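Local coordinates for protein putative mandelate racemase (Bordetella bronchiseptica, PDB 3OZM) that probably acts on acid sugars as a magnesium-dependent member of the mandelate racemase branch of the enolase superfamily, and binds D-xylaric acid, at residues Arg249-Glu254 with Val273-Ala278. Numbering follows the deposited sequence.
Sequences RIATGE and VLQADA. With MG (magnesium ion), chain I; DXL (D-xylaric acid), chain J.
Parallel strands 249-252 and 273-274 are neighbours in the TIM-type barrel of the enolase superfamily, joined through helix 258-267 as a beta-alpha-beta unit, and run out into the magnesium site. Val-273 N donates to Ile-250 O at 3.1 Å, and Val-273 O accepts from Thr-252 N at 3.2 Å, the donor almost in line with the carbonyl. The ladder ends with Gln-275 N to Thr-252 O, 2.9 Å, where the donor N sits 39° out of the carbonyl plane. Small Ala-251 suits the inner layer: its CB meets Val-273 CB at 3.7 Å, and Trp-225 of the adjoining strand packs on both. A chi1 of 177° sets CG2 of Val-273 anti to its carbonyl carbon, against CB and CD of Arg-249, whose NH1 reaches Tyr-224 O. Gly-253 combines phi 157° with psi near zero, backbone angles that call for glycine. The extended Gln-275 side chain passes beside Ala-251 and donates from NE2 to OE1 of Glu-227, probably steadying that carboxylate. Water 2 accepts from Glu-254 N and lies within reach of Gln-275 OE1 and Glu-254 OE2, while another water joins Gly-253 O to Asp-277 N. Asp-277 OD2 is hydrogen-bonded to His-304, which hydrogen-bonds D-xylaric acid. Glu-254 divides its carboxylate: OE2 binds magnesium at 2.2 Å, alongside Asp-201 and Glu-227, and OE1 accepts from D-xylaric acid hydroxyl OAL at 3.0 Å.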
loop_
_atom_site.group_PDB
_atom_site.type_symbol
_atom_site.label_atom_id
_atom_site.label_comp_id
_atom_site.label_asym_id
_atom_site.label_seq_id
_atom_site.Cartn_x
_atom_site.Cartn_y
_atom_site.Cartn_z
ATOM N N ARG A 249 21.253 8.366 -8.221
ATOM C CA ARG A 249 20.365 8.009 -7.117
ATOM C C ARG A 249 21.116 7.314 -5.982
ATOM O O ARG A 249 21.940 6.428 -6.211
ATOM C CB ARG A 249 19.253 7.092 -7.632
ATOM C CG ARG A 249 18.409 7.721 -8.743
ATOM C CD ARG A 249 17.702 6.667 -9.599
ATOM N NE ARG A 249 16.918 7.300 -10.665
ATOM C CZ ARG A 249 17.429 7.770 -11.800
ATOM N NH1 ARG A 249 18.738 7.688 -12.034
ATOM N NH2 ARG A 249 16.631 8.331 -12.701
ATOM N N ILE A 250 20.824 7.697 -4.744
ATOM C CA ILE A 250 21.323 6.937 -3.606
ATOM C C ILE A 250 20.334 5.815 -3.286
ATOM O O ILE A 250 19.164 6.073 -2.999
ATOM C CB ILE A 250 21.526 7.817 -2.367
ATOM C CG1 ILE A 250 22.427 9.007 -2.719
ATOM C CG2 ILE A 250 22.108 6.987 -1.232
ATOM C CD1 ILE A 250 23.690 8.613 -3.491
ATOM N N ALA A 251 20.803 4.573 -3.355
ATOM C CA ALA A 251 19.914 3.420 -3.206
ATOM C C ALA A 251 20.373 2.512 -2.071
ATOM O O ALA A 251 21.568 2.315 -1.876
ATOM C CB ALA A 251 19.859 2.639 -4.513
ATOM N N THR A 252 19.420 1.959 -1.317
ATOM C CA THR A 252 19.753 0.958 -0.315
ATOM C C THR A 252 18.476 0.243 0.111
ATOM O O THR A 252 17.386 0.738 -0.141
ATOM C CB THR A 252 20.495 1.579 0.906
ATOM O OG1 THR A 252 20.979 0.544 1.774
ATOM C CG2 THR A 252 19.597 2.546 1.690
ATOM N N GLY A 253 18.608 -0.937 0.704
ATOM C CA GLY A 253 17.446 -1.555 1.304
ATOM C C GLY A 253 17.506 -3.055 1.459
ATOM O O GLY A 253 16.719 -3.610 2.205
ATOM N N GLU A 254 18.433 -3.715 0.776
ATOM C CA GLU A 254 18.481 -5.166 0.907
ATOM C C GLU A 254 18.765 -5.612 2.337
ATOM O O GLU A 254 18.414 -6.725 2.723
ATOM C CB GLU A 254 19.491 -5.772 -0.056
ATOM C CG GLU A 254 20.913 -5.675 0.400
ATOM C CD GLU A 254 21.858 -6.008 -0.730
ATOM O OE1 GLU A 254 22.727 -6.887 -0.592
ATOM O OE2 GLU A 254 21.707 -5.388 -1.780
ATOM N N VAL A 273 16.209 5.687 -3.801
ATOM C CA VAL A 273 15.653 4.407 -4.237
ATOM C C VAL A 273 15.609 3.446 -3.049
ATOM O O VAL A 273 16.652 3.072 -2.476
ATOM C CB VAL A 273 16.492 3.781 -5.372
ATOM C CG1 VAL A 273 15.939 2.405 -5.766
ATOM C CG2 VAL A 273 16.526 4.718 -6.581
ATOM N N LEU A 274 14.393 3.076 -2.659
ATOM C CA LEU A 274 14.174 2.080 -1.616
ATOM C C LEU A 274 14.241 0.698 -2.246
ATOM O O LEU A 274 13.533 0.426 -3.214
ATOM C CB LEU A 274 12.792 2.274 -0.976
ATOM C CG LEU A 274 12.611 3.490 -0.065
ATOM C CD1 LEU A 274 12.714 4.830 -0.828
ATOM C CD2 LEU A 274 11.278 3.365 0.683
ATOM N N GLN A 275 15.087 -0.173 -1.692
ATOM C CA GLN A 275 15.306 -1.498 -2.278
ATOM C C GLN A 275 14.748 -2.653 -1.451
ATOM O O GLN A 275 15.190 -3.792 -1.595
ATOM C CB GLN A 275 16.798 -1.701 -2.590
ATOM C CG GLN A 275 17.307 -0.676 -3.622
ATOM C CD GLN A 275 18.767 -0.895 -4.002
ATOM O OE1 GLN A 275 19.658 -0.799 -3.158
ATOM N NE2 GLN A 275 19.013 -1.174 -5.275
ATOM N N ALA A 276 13.778 -2.361 -0.589
ATOM C CA ALA A 276 13.129 -3.415 0.189
ATOM C C ALA A 276 12.737 -4.611 -0.693
ATOM O O ALA A 276 12.013 -4.473 -1.686
ATOM C CB ALA A 276 11.912 -2.868 0.897
ATOM N N ASP A 277 13.205 -5.778 -0.286
ATOM C CA ASP A 277 12.957 -7.065 -0.970
ATOM C C ASP A 277 11.738 -7.718 -0.318
ATOM O O ASP A 277 11.711 -7.879 0.894
ATOM C CB ASP A 277 14.211 -7.925 -0.759
ATOM C CG ASP A 277 14.202 -9.238 -1.536
ATOM O OD1 ASP A 277 13.129 -9.779 -1.839
ATOM O OD2 ASP A 277 15.308 -9.754 -1.811
ATOM N N ALA A 278 10.727 -8.087 -1.104
ATOM C CA ALA A 278 9.559 -8.781 -0.539
ATOM C C ALA A 278 9.959 -9.996 0.295
ATOM O O ALA A 278 9.274 -10.352 1.257
ATOM C CB ALA A 278 8.598 -9.212 -1.639
HETATM MG MG MG I . 23.173 -5.030 -3.323
HETATM O OAA DXL J . 26.119 -10.657 -4.345
HETATM O OAB DXL J . 24.564 -11.280 -2.194
HETATM O OAC DXL J . 24.173 -7.009 -2.966
HETATM O OAD DXL J . 21.987 -8.463 -5.438
HETATM O OAE DXL J . 26.690 -8.764 -3.349
HETATM C CAF DXL J . 25.958 -9.771 -3.489
HETATM C CAG DXL J . 24.767 -9.897 -2.535
HETATM C CAH DXL J . 23.490 -9.375 -3.219
HETATM C CAI DXL J . 23.742 -8.015 -3.894
HETATM C CAJ DXL J . 22.579 -7.562 -4.807
HETATM O OAK DXL J . 22.314 -6.340 -4.904
HETATM O OAL DXL J . 22.420 -9.357 -2.267
HETATM O O HOH W 1 15.186 -5.878 1.788
HETATM O O HOH W 2 20.292 -2.849 -1.194
HETATM O O HOH W 3 24.204 -4.069 -1.768
#